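Local coordinates for protein Trypsin/factor XIIA inhibitor (Zea mays, PDB 1BEA) that inhibits mammalian trypsin and, specifically, activated Hageman factor (factor XIIa), as a monomeric, disulfide-bonded member of the cereal trypsin/alpha-amylase inhibitor family, at residues L17-S26 / W37-L48; R92-E101 / V112-G120. All coordinates share one frame; numbering follows the deposited sequence.

Contact 1: residues L17-S26 / W37-L48; sequences LPSCRWYVTS and WPELKRRCCREL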
loop_
_atom_site.group_PDB
_atom_site.type_symbol
_atom_site.label_atom_id
_atom_site.label_comp_id
_atom_site.label_asym_id
_atom_site.label_seq_id
_atom_site.Cartn_x
_atom_site.Cartn_y
_atom_site.Cartn_z
ATOM N N LEU A 17 4.090 3.634 -2.418
ATOM C CA LEU A 17 3.925 2.261 -2.847
ATOM C C LEU A 17 3.235 2.127 -4.224
ATOM O O LEU A 17 2.313 1.332 -4.385
ATOM C CB LEU A 17 3.149 1.501 -1.737
ATOM C CG LEU A 17 3.502 1.731 -0.244
ATOM C CD1 LEU A 17 2.526 0.935 0.665
ATOM C CD2 LEU A 17 4.898 1.280 0.026
ATOM N N PRO A 18 3.745 2.850 -5.256
ATOM C CA PRO A 18 3.187 2.828 -6.618
ATOM C C PRO A 18 3.105 1.414 -7.145
ATOM O O PRO A 18 2.162 1.088 -7.854
ATOM C CB PRO A 18 4.188 3.632 -7.466
ATOM C CG PRO A 18 5.036 4.382 -6.520
ATOM C CD PRO A 18 4.989 3.656 -5.184
ATOM N N SER A 19 4.116 0.594 -6.835
ATOM C CA SER A 19 4.154 -0.794 -7.315
ATOM C C SER A 19 3.194 -1.683 -6.539
ATOM O O SER A 19 2.774 -2.744 -7.023
ATOM C CB SER A 19 5.552 -1.410 -7.159
ATOM O OG SER A 19 6.478 -0.927 -8.119
ATOM N N CYS A 20 2.879 -1.296 -5.310
ATOM C CA CYS A 20 1.966 -2.139 -4.544
ATOM C C CYS A 20 0.606 -1.961 -5.108
ATOM O O CYS A 20 -0.124 -2.925 -5.176
ATOM C CB CYS A 20 1.988 -1.757 -3.090
ATOM S SG CYS A 20 3.569 -2.212 -2.321
ATOM N N ARG A 21 0.278 -0.730 -5.543
ATOM C CA ARG A 21 -1.019 -0.416 -6.186
ATOM C C ARG A 21 -1.324 -1.420 -7.279
ATOM O O ARG A 21 -2.399 -2.023 -7.253
ATOM C CB ARG A 21 -1.017 0.973 -6.836
ATOM C CG ARG A 21 -2.345 1.364 -7.482
ATOM C CD ARG A 21 -2.361 2.823 -7.954
ATOM N NE ARG A 21 -2.419 3.786 -6.850
ATOM C CZ ARG A 21 -3.507 4.062 -6.116
ATOM N NH1 ARG A 21 -4.672 3.435 -6.332
ATOM N NH2 ARG A 21 -3.421 4.969 -5.140
ATOM N N TRP A 22 -0.374 -1.593 -8.217
ATOM C CA TRP A 22 -0.440 -2.499 -9.387
ATOM C C TRP A 22 -0.401 -3.960 -9.049
ATOM O O TRP A 22 -0.973 -4.779 -9.765
ATOM C CB TRP A 22 0.737 -2.251 -10.352
ATOM C CG TRP A 22 0.673 -0.952 -11.020
ATOM C CD1 TRP A 22 1.714 -0.111 -11.256
ATOM C CD2 TRP A 22 -0.508 -0.271 -11.456
ATOM N NE1 TRP A 22 1.254 1.062 -11.803
ATOM C CE2 TRP A 22 -0.106 0.996 -11.937
ATOM C CE3 TRP A 22 -1.877 -0.602 -11.487
ATOM C CZ2 TRP A 22 -1.018 1.928 -12.441
ATOM C CZ3 TRP A 22 -2.770 0.312 -11.983
ATOM C CH2 TRP A 22 -2.344 1.570 -12.456
ATOM N N TYR A 23 0.346 -4.295 -8.006
ATOM C CA TYR A 23 0.409 -5.679 -7.560
ATOM C C TYR A 23 -1.006 -6.030 -7.032
ATOM O O TYR A 23 -1.547 -7.086 -7.317
ATOM C CB TYR A 23 1.468 -5.816 -6.467
ATOM C CG TYR A 23 1.487 -7.159 -5.774
ATOM C CD1 TYR A 23 1.202 -8.327 -6.478
ATOM C CD2 TYR A 23 1.821 -7.270 -4.428
ATOM C CE1 TYR A 23 1.249 -9.566 -5.865
ATOM C CE2 TYR A 23 1.873 -8.515 -3.800
ATOM C CZ TYR A 23 1.588 -9.660 -4.526
ATOM O OH TYR A 23 1.615 -10.911 -3.924
ATOM N N VAL A 24 -1.613 -5.113 -6.301
ATOM C CA VAL A 24 -2.928 -5.322 -5.765
ATOM C C VAL A 24 -4.000 -5.405 -6.842
ATOM O O VAL A 24 -4.904 -6.234 -6.726
ATOM C CB VAL A 24 -3.315 -4.204 -4.792
ATOM C CG1 VAL A 24 -4.797 -4.232 -4.516
ATOM C CG2 VAL A 24 -2.556 -4.378 -3.498
ATOM N N THR A 25 -3.940 -4.562 -7.875
ATOM C CA THR A 25 -4.971 -4.615 -8.926
ATOM C C THR A 25 -4.798 -5.824 -9.865
ATOM O O THR A 25 -5.762 -6.301 -10.522
ATOM C CB THR A 25 -4.998 -3.338 -9.791
ATOM O OG1 THR A 25 -3.711 -3.113 -10.379
ATOM C CG2 THR A 25 -5.372 -2.183 -8.977
ATOM N N SER A 26 -3.565 -6.315 -9.928
ATOM C CA SER A 26 -3.271 -7.442 -10.765
ATOM C C SER A 26 -4.115 -8.572 -10.259
ATOM O O SER A 26 -4.888 -9.166 -11.015
ATOM C CB SER A 26 -1.812 -7.809 -10.639
ATOM O OG SER A 26 -1.033 -6.889 -11.365
ATOM N N TRP A 37 4.360 -12.295 -11.991
ATOM C CA TRP A 37 3.829 -12.112 -10.632
ATOM C C TRP A 37 4.927 -11.914 -9.561
ATOM O O TRP A 37 4.883 -10.979 -8.758
ATOM C CB TRP A 37 2.910 -13.300 -10.232
ATOM C CG TRP A 37 1.562 -13.291 -10.947
ATOM C CD1 TRP A 37 1.208 -14.037 -12.046
ATOM C CD2 TRP A 37 0.426 -12.445 -10.661
ATOM N NE1 TRP A 37 -0.067 -13.703 -12.465
ATOM C CE2 TRP A 37 -0.570 -12.731 -11.637
ATOM C CE3 TRP A 37 0.154 -11.472 -9.682
ATOM C CZ2 TRP A 37 -1.820 -12.076 -11.659
ATOM C CZ3 TRP A 37 -1.091 -10.821 -9.704
ATOM C CH2 TRP A 37 -2.059 -11.128 -10.689
ATOM N N PRO A 38 5.946 -12.776 -9.561
ATOM C CA PRO A 38 7.022 -12.661 -8.572
ATOM C C PRO A 38 7.732 -11.330 -8.618
ATOM O O PRO A 38 8.195 -10.846 -7.599
ATOM C CB PRO A 38 7.958 -13.797 -8.939
ATOM C CG PRO A 38 7.099 -14.749 -9.705
ATOM C CD PRO A 38 6.180 -13.893 -10.484
ATOM N N GLU A 39 7.812 -10.750 -9.814
ATOM C CA GLU A 39 8.485 -9.470 -10.055
ATOM C C GLU A 39 7.652 -8.299 -9.540
ATOM O O GLU A 39 8.178 -7.286 -9.050
ATOM C CB GLU A 39 8.749 -9.328 -11.559
ATOM C CG GLU A 39 9.578 -8.122 -11.952
ATOM C CD GLU A 39 10.761 -7.940 -11.046
ATOM O OE1 GLU A 39 11.425 -8.964 -10.764
ATOM O OE2 GLU A 39 11.010 -6.786 -10.619
ATOM N N LEU A 40 6.338 -8.460 -9.637
ATOM C CA LEU A 40 5.395 -7.453 -9.161
ATOM C C LEU A 40 5.418 -7.389 -7.619
ATOM O O LEU A 40 5.347 -6.301 -7.033
ATOM C CB LEU A 40 3.974 -7.802 -9.673
ATOM C CG LEU A 40 3.365 -7.023 -10.851
ATOM C CD1 LEU A 40 2.318 -7.875 -11.652
ATOM C CD2 LEU A 40 2.730 -5.788 -10.261
ATOM N N LYS A 41 5.536 -8.551 -6.973
ATOM C CA LYS A 41 5.544 -8.609 -5.514
ATOM C C LYS A 41 6.814 -8.010 -4.974
ATOM O O LYS A 41 6.803 -7.162 -4.100
ATOM C CB LYS A 41 5.427 -10.056 -5.035
ATOM C CG LYS A 41 5.417 -10.209 -3.515
ATOM C CD LYS A 41 5.591 -11.657 -3.107
ATOM C CE LYS A 41 4.358 -12.188 -2.357
ATOM N NZ LYS A 41 4.282 -13.702 -2.231
ATOM N N ARG A 42 7.923 -8.470 -5.515
ATOM C CA ARG A 42 9.214 -7.987 -5.121
ATOM C C ARG A 42 9.250 -6.462 -5.076
ATOM O O ARG A 42 9.587 -5.871 -4.055
ATOM C CB ARG A 42 10.244 -8.470 -6.128
ATOM C CG ARG A 42 11.653 -8.561 -5.591
ATOM C CD ARG A 42 12.579 -9.204 -6.598
ATOM N NE ARG A 42 12.803 -8.286 -7.705
ATOM C CZ ARG A 42 13.793 -7.396 -7.757
ATOM N NH1 ARG A 42 14.672 -7.297 -6.753
ATOM N NH2 ARG A 42 13.888 -6.587 -8.813
ATOM N N ARG A 43 8.905 -5.835 -6.197
ATOM C CA ARG A 43 8.950 -4.382 -6.320
ATOM C C ARG A 43 8.061 -3.643 -5.326
ATOM O O ARG A 43 8.401 -2.555 -4.863
ATOM C CB ARG A 43 8.663 -3.996 -7.782
ATOM C CG ARG A 43 9.718 -4.554 -8.758
ATOM C CD ARG A 43 9.530 -4.066 -10.180
ATOM N NE ARG A 43 8.853 -2.771 -10.226
ATOM C CZ ARG A 43 9.481 -1.593 -10.170
ATOM N NH1 ARG A 43 10.809 -1.558 -10.068
ATOM N NH2 ARG A 43 8.786 -0.449 -10.206
ATOM N N CYS A 44 6.924 -4.227 -4.987
ATOM C CA CYS A 44 6.053 -3.632 -3.989
ATOM C C CYS A 44 6.737 -3.798 -2.596
ATOM O O CYS A 44 6.851 -2.867 -1.800
ATOM C CB CYS A 44 4.725 -4.377 -4.027
ATOM S SG CYS A 44 3.739 -4.216 -2.513
ATOM N N CYS A 45 7.201 -5.013 -2.329
ATOM C CA CYS A 45 7.856 -5.336 -1.065
ATOM C C CYS A 45 9.026 -4.423 -0.895
ATOM O O CYS A 45 9.180 -3.794 0.121
ATOM C CB CYS A 45 8.333 -6.782 -1.060
ATOM S SG CYS A 45 6.932 -7.960 -0.933
ATOM N N ARG A 46 9.860 -4.351 -1.910
ATOM C CA ARG A 46 11.011 -3.468 -1.856
ATOM C C ARG A 46 10.598 -2.059 -1.460
ATOM O O ARG A 46 11.268 -1.431 -0.642
ATOM C CB ARG A 46 11.684 -3.450 -3.216
ATOM C CG ARG A 46 13.147 -3.113 -3.184
ATOM C CD ARG A 46 13.303 -1.611 -3.223
ATOM N NE ARG A 46 13.934 -1.157 -4.456
ATOM C CZ ARG A 46 13.446 -0.198 -5.240
ATOM N NH1 ARG A 46 12.306 0.425 -4.927
ATOM N NH2 ARG A 46 14.103 0.143 -6.345
ATOM N N GLU A 47 9.502 -1.549 -2.024
ATOM C CA GLU A 47 9.048 -0.193 -1.707
ATOM C C GLU A 47 8.553 -0.020 -0.260
ATOM O O GLU A 47 8.759 1.032 0.377
ATOM C CB GLU A 47 7.917 0.216 -2.664
ATOM C CG GLU A 47 8.429 0.812 -3.928
ATOM C CD GLU A 47 7.381 0.867 -5.028
ATOM O OE1 GLU A 47 6.172 0.702 -4.738
ATOM O OE2 GLU A 47 7.781 1.081 -6.190
ATOM N N LEU A 48 7.862 -1.046 0.227
ATOM C CA LEU A 48 7.330 -1.059 1.577
ATOM C C LEU A 48 8.473 -1.145 2.594
ATOM O O LEU A 48 8.416 -0.563 3.677
ATOM C CB LEU A 48 6.392 -2.262 1.726
ATOM C CG LEU A 48 5.351 -2.357 2.866
ATOM C CD1 LEU A 48 4.584 -1.054 3.080
ATOM C CD2 LEU A 48 4.384 -3.492 2.510
#
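Leu17, the N-cap residue of helix 18-29, meets Leu48 branch to branch, CD1 to CD1 at 3.7 Å, while its CD2 lies against the Leu48 backbone. At Ser19 the Glu47 carboxylate grips the first turn of the helix twice: Ser19 N donates to the syn lone pair of Glu47 OE1 (2.9 Å, 151°), and Ser19 OG reaches Glu47 OE2 from above the carboxylate plane. The helix N-terminus probably stabilises this negative charge. Cys20 SG is joined to Cys44 SG (2.0 Å), one of the disulfides of this helical prolamin-superfamily fold; here it pins helical segments 18-26 and 37-48, whose axes approach to 7.7 Å at a crossing angle of -143°. Tyr23 swings CG anti to its backbone N (chi1 171°), which brings one ring face against Lys41, whose CA lies over its centre, 4.0 Å from the centroid, in a CH-pi contact; Cys44 SG stands at the ring edge. The hydroxyl, beside Lys41 CE, is hydrogen-bonded to Glu103. Leu40 CD2 packs on Tyr23 CA at 3.6 Å, and Leu40 also touches Pro33 of the protease-binding loop. Ser26 OG turns back to Trp22 O (2.6 Å); Ser26 CB lies close to the poorly ordered Trp37 ring, an approximate placement.

Contact 2: residues R92-E101 / V112-G120; sequences RGFAATLVTE and VAECPWILG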
loop_
_atom_site.group_PDB
_atom_site.type_symbol
_atom_site.label_atom_id
_atom_site.label_comp_id
_atom_site.label_asym_id
_atom_site.label_seq_id
_atom_site.Cartn_x
_atom_site.Cartn_y
_atom_site.Cartn_z
ATOM N N ARG A 92 -8.963 -3.514 -1.256
ATOM C CA ARG A 92 -8.615 -3.171 0.129
ATOM C C ARG A 92 -8.265 -4.398 0.975
ATOM O O ARG A 92 -7.232 -4.452 1.675
ATOM C CB ARG A 92 -9.802 -2.513 0.802
ATOM C CG ARG A 92 -9.787 -1.023 0.827
ATOM C CD ARG A 92 -10.891 -0.524 1.740
ATOM N NE ARG A 92 -10.390 0.180 2.919
ATOM C CZ ARG A 92 -10.254 -0.352 4.123
ATOM N NH1 ARG A 92 -10.560 -1.609 4.342
ATOM N NH2 ARG A 92 -9.860 0.389 5.128
ATOM N N GLY A 93 -9.167 -5.373 0.944
ATOM C CA GLY A 93 -8.941 -6.589 1.692
ATOM C C GLY A 93 -7.574 -7.160 1.386
ATOM O O GLY A 93 -6.803 -7.470 2.276
ATOM N N PHE A 94 -7.234 -7.275 0.114
ATOM C CA PHE A 94 -5.950 -7.845 -0.205
ATOM C C PHE A 94 -4.773 -6.948 0.122
ATOM O O PHE A 94 -3.697 -7.443 0.465
ATOM C CB PHE A 94 -5.882 -8.206 -1.672
ATOM C CG PHE A 94 -4.521 -8.663 -2.100
ATOM C CD1 PHE A 94 -3.971 -9.827 -1.550
ATOM C CD2 PHE A 94 -3.757 -7.905 -2.995
ATOM C CE1 PHE A 94 -2.684 -10.222 -1.880
ATOM C CE2 PHE A 94 -2.469 -8.291 -3.333
ATOM C CZ PHE A 94 -1.931 -9.446 -2.776
ATOM N N ALA A 95 -4.964 -5.634 0.005
ATOM C CA ALA A 95 -3.869 -4.694 0.282
ATOM C C ALA A 95 -3.461 -4.731 1.744
ATOM O O ALA A 95 -2.305 -4.513 2.080
ATOM C CB ALA A 95 -4.278 -3.269 -0.083
ATOM N N ALA A 96 -4.421 -4.998 2.620
ATOM C CA ALA A 96 -4.115 -5.018 4.036
ATOM C C ALA A 96 -3.160 -6.149 4.452
ATOM O O ALA A 96 -2.553 -6.073 5.516
ATOM C CB ALA A 96 -5.412 -5.077 4.815
ATOM N N THR A 97 -2.976 -7.163 3.594
ATOM C CA THR A 97 -2.106 -8.321 3.894
ATOM C C THR A 97 -0.685 -8.181 3.423
ATOM O O THR A 97 0.147 -9.062 3.617
ATOM C CB THR A 97 -2.628 -9.658 3.256
ATOM O OG1 THR A 97 -2.085 -9.811 1.941
ATOM C CG2 THR A 97 -4.132 -9.659 3.154
ATOM N N LEU A 98 -0.378 -7.063 2.812
ATOM C CA LEU A 98 0.952 -6.947 2.266
ATOM C C LEU A 98 2.086 -7.169 3.259
ATOM O O LEU A 98 3.041 -7.860 2.913
ATOM C CB LEU A 98 1.094 -5.606 1.537
ATOM C CG LEU A 98 0.838 -5.625 0.018
ATOM C CD1 LEU A 98 0.272 -6.940 -0.491
ATOM C CD2 LEU A 98 -0.096 -4.500 -0.291
ATOM N N VAL A 99 2.006 -6.610 4.478
ATOM C CA VAL A 99 3.105 -6.811 5.452
ATOM C C VAL A 99 3.286 -8.255 5.936
ATOM O O VAL A 99 4.375 -8.663 6.379
ATOM C CB VAL A 99 2.936 -5.954 6.738
ATOM C CG1 VAL A 99 2.871 -4.505 6.378
ATOM C CG2 VAL A 99 1.688 -6.380 7.509
ATOM N N THR A 100 2.199 -9.005 5.869
ATOM C CA THR A 100 2.169 -10.379 6.307
ATOM C C THR A 100 3.272 -11.223 5.760
ATOM O O THR A 100 3.747 -10.973 4.655
ATOM C CB THR A 100 0.892 -10.973 5.895
ATOM O OG1 THR A 100 -0.129 -10.124 6.380
ATOM C CG2 THR A 100 0.721 -12.357 6.481
ATOM N N GLU A 101 3.671 -12.240 6.528
ATOM C CA GLU A 101 4.728 -13.168 6.108
ATOM C C GLU A 101 4.271 -13.962 4.889
ATOM O O GLU A 101 5.087 -14.565 4.181
ATOM C CB GLU A 101 5.119 -14.105 7.252
ATOM C CG GLU A 101 3.959 -14.692 8.017
ATOM C CD GLU A 101 4.328 -16.014 8.709
ATOM O OE1 GLU A 101 5.388 -16.599 8.363
ATOM O OE2 GLU A 101 3.559 -16.468 9.602
ATOM N N VAL A 112 6.396 -6.924 14.773
ATOM C CA VAL A 112 5.867 -8.159 14.178
ATOM C C VAL A 112 5.216 -7.798 12.821
ATOM O O VAL A 112 4.729 -6.675 12.645
ATOM C CB VAL A 112 4.818 -8.820 15.110
ATOM C CG1 VAL A 112 4.108 -9.955 14.423
ATOM C CG2 VAL A 112 5.500 -9.382 16.297
ATOM N N ALA A 113 5.208 -8.758 11.899
ATOM C CA ALA A 113 4.660 -8.580 10.557
ATOM C C ALA A 113 3.158 -8.471 10.485
ATOM O O ALA A 113 2.503 -9.284 9.869
ATOM C CB ALA A 113 5.129 -9.715 9.646
ATOM N N GLU A 114 2.592 -7.477 11.132
ATOM C CA GLU A 114 1.175 -7.318 11.010
ATOM C C GLU A 114 0.751 -5.933 11.376
ATOM O O GLU A 114 1.398 -5.277 12.199
ATOM C CB GLU A 114 0.433 -8.307 11.875
ATOM C CG GLU A 114 0.070 -7.724 13.215
ATOM C CD GLU A 114 -0.195 -8.807 14.227
ATOM O OE1 GLU A 114 -0.225 -9.989 13.799
ATOM O OE2 GLU A 114 -0.371 -8.486 15.431
ATOM N N CYS A 115 -0.355 -5.534 10.742
ATOM C CA CYS A 115 -1.000 -4.226 10.877
ATOM C C CYS A 115 -2.429 -4.442 11.313
ATOM O O CYS A 115 -3.356 -4.375 10.524
ATOM C CB CYS A 115 -1.004 -3.505 9.534
ATOM S SG CYS A 115 0.664 -3.008 9.031
ATOM N N PRO A 116 -2.617 -4.675 12.602
ATOM C CA PRO A 116 -3.905 -4.934 13.269
ATOM C C PRO A 116 -5.080 -3.946 13.123
ATOM O O PRO A 116 -6.252 -4.324 13.249
ATOM C CB PRO A 116 -3.514 -5.146 14.746
ATOM C CG PRO A 116 -2.105 -4.580 14.876
ATOM C CD PRO A 116 -1.470 -4.690 13.528
ATOM N N TRP A 117 -4.783 -2.693 12.840
ATOM C CA TRP A 117 -5.849 -1.713 12.750
ATOM C C TRP A 117 -6.155 -1.290 11.329
ATOM O O TRP A 117 -7.227 -0.771 11.067
ATOM C CB TRP A 117 -5.448 -0.486 13.557
ATOM C CG TRP A 117 -4.251 0.197 12.957
ATOM C CD1 TRP A 117 -2.924 -0.091 13.185
ATOM C CD2 TRP A 117 -4.269 1.290 12.028
ATOM N NE1 TRP A 117 -2.119 0.761 12.460
ATOM C CE2 TRP A 117 -2.913 1.619 11.740
ATOM C CE3 TRP A 117 -5.299 2.030 11.410
ATOM C CZ2 TRP A 117 -2.562 2.656 10.861
ATOM C CZ3 TRP A 117 -4.949 3.062 10.535
ATOM C CH2 TRP A 117 -3.589 3.364 10.270
ATOM N N ILE A 118 -5.196 -1.516 10.436
ATOM C CA ILE A 118 -5.281 -1.141 9.030
ATOM C C ILE A 118 -6.631 -1.358 8.391
ATOM O O ILE A 118 -7.360 -0.405 8.125
ATOM C CB ILE A 118 -4.181 -1.878 8.198
ATOM C CG1 ILE A 118 -2.904 -1.064 8.243
ATOM C CG2 ILE A 118 -4.563 -2.005 6.733
ATOM C CD1 ILE A 118 -3.167 0.403 8.209
ATOM N N LEU A 119 -6.970 -2.615 8.155
ATOM C CA LEU A 119 -8.218 -2.947 7.493
ATOM C C LEU A 119 -9.474 -2.496 8.219
ATOM O O LEU A 119 -9.756 -2.951 9.325
ATOM C CB LEU A 119 -8.273 -4.444 7.252
ATOM C CG LEU A 119 -9.284 -4.767 6.164
ATOM C CD1 LEU A 119 -8.561 -5.287 4.920
ATOM C CD2 LEU A 119 -10.283 -5.774 6.719
ATOM N N GLY A 120 -10.244 -1.616 7.591
ATOM C CA GLY A 120 -11.455 -1.139 8.230
ATOM C C GLY A 120 -11.267 -0.391 9.557
ATOM O O GLY A 120 -10.114 -0.162 9.991
#
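Val99 turns toward 112-120 and sets both methyls against Cys115 SG, and CG2 also against the backbone before it. From CB, CG1 stands anti to the carbonyl carbon (chi1 -58°) and meets Cys115 SG at 3.8 Å. CG2, between the backbone N and the carbonyl carbon, reaches Glu114 CA at 3.7 Å, comes near Ala113 O and also touches Cys115 SG. The branched side chain thus packs on the sulfur with both methyls. That sulfur is itself fixed by the disulfide to Cys57, which ties the C-terminal segment to helix 56-65. Val99 O lies 3.5 Å from Ala113 CB. Ala113 is the centre of an inverse gamma turn, and its own O approaches Thr100 CA.

Further along, Ala96 CB touches Ile118 CG2 at 3.7 Å. Ile118 also packs on Ser61 and Met64 of helix 56-65, so Ile118 lies between that helix and Ala96. Leu119, poorly ordered, lies near Gly93 of helix 88-95 and near Ala96, but the position of its tip is doubtful. Arg92 crosses Leu119 at a slant, NH1 lying 3.9 Å from Leu119 CG. The chain bends at chi3 (115°), and the edge of the guanidinium faces Gly120 N; both are donors, so this is proximity without a bond. The charge is instead answered by Asp65, which forms a salt bridge with Arg92 NE.

Two successive type I beta turns, Ala95 to Leu98 and Thr97 to Thr100, carry the chain on from the helix along the irregular C-terminal segment. That segment belongs to the C-terminal propeptide, and the bond that ties it down, Cys57-Cys115, is one of the disulfides of the compact, cystine-rich helical fold of the cereal trypsin/alpha-amylase inhibitors.

Overall arrangement
Contact 1 joins two helices, 18-29 and 37-49, and most of its touching residues are buried; contact 2 lies at the surface, where a tail without regular structure covers residues 92-101. Contact 1 combines a disulfide within the interface, a carboxylate clasp and an aromatic ring. Contact 2 is held by small apolar groups, and its disulfide leads out to helix 56-65. Their centres are 14 Å apart, and 92-101 bridges them: Phe94 sets its ring edge-to-face with Tyr23 and, like Ala95, packs on Val24, while Leu98 reaches Tyr23 and Leu48. Contact 1 lies close to the protease-cleaved bond; contact 2 is remote from it.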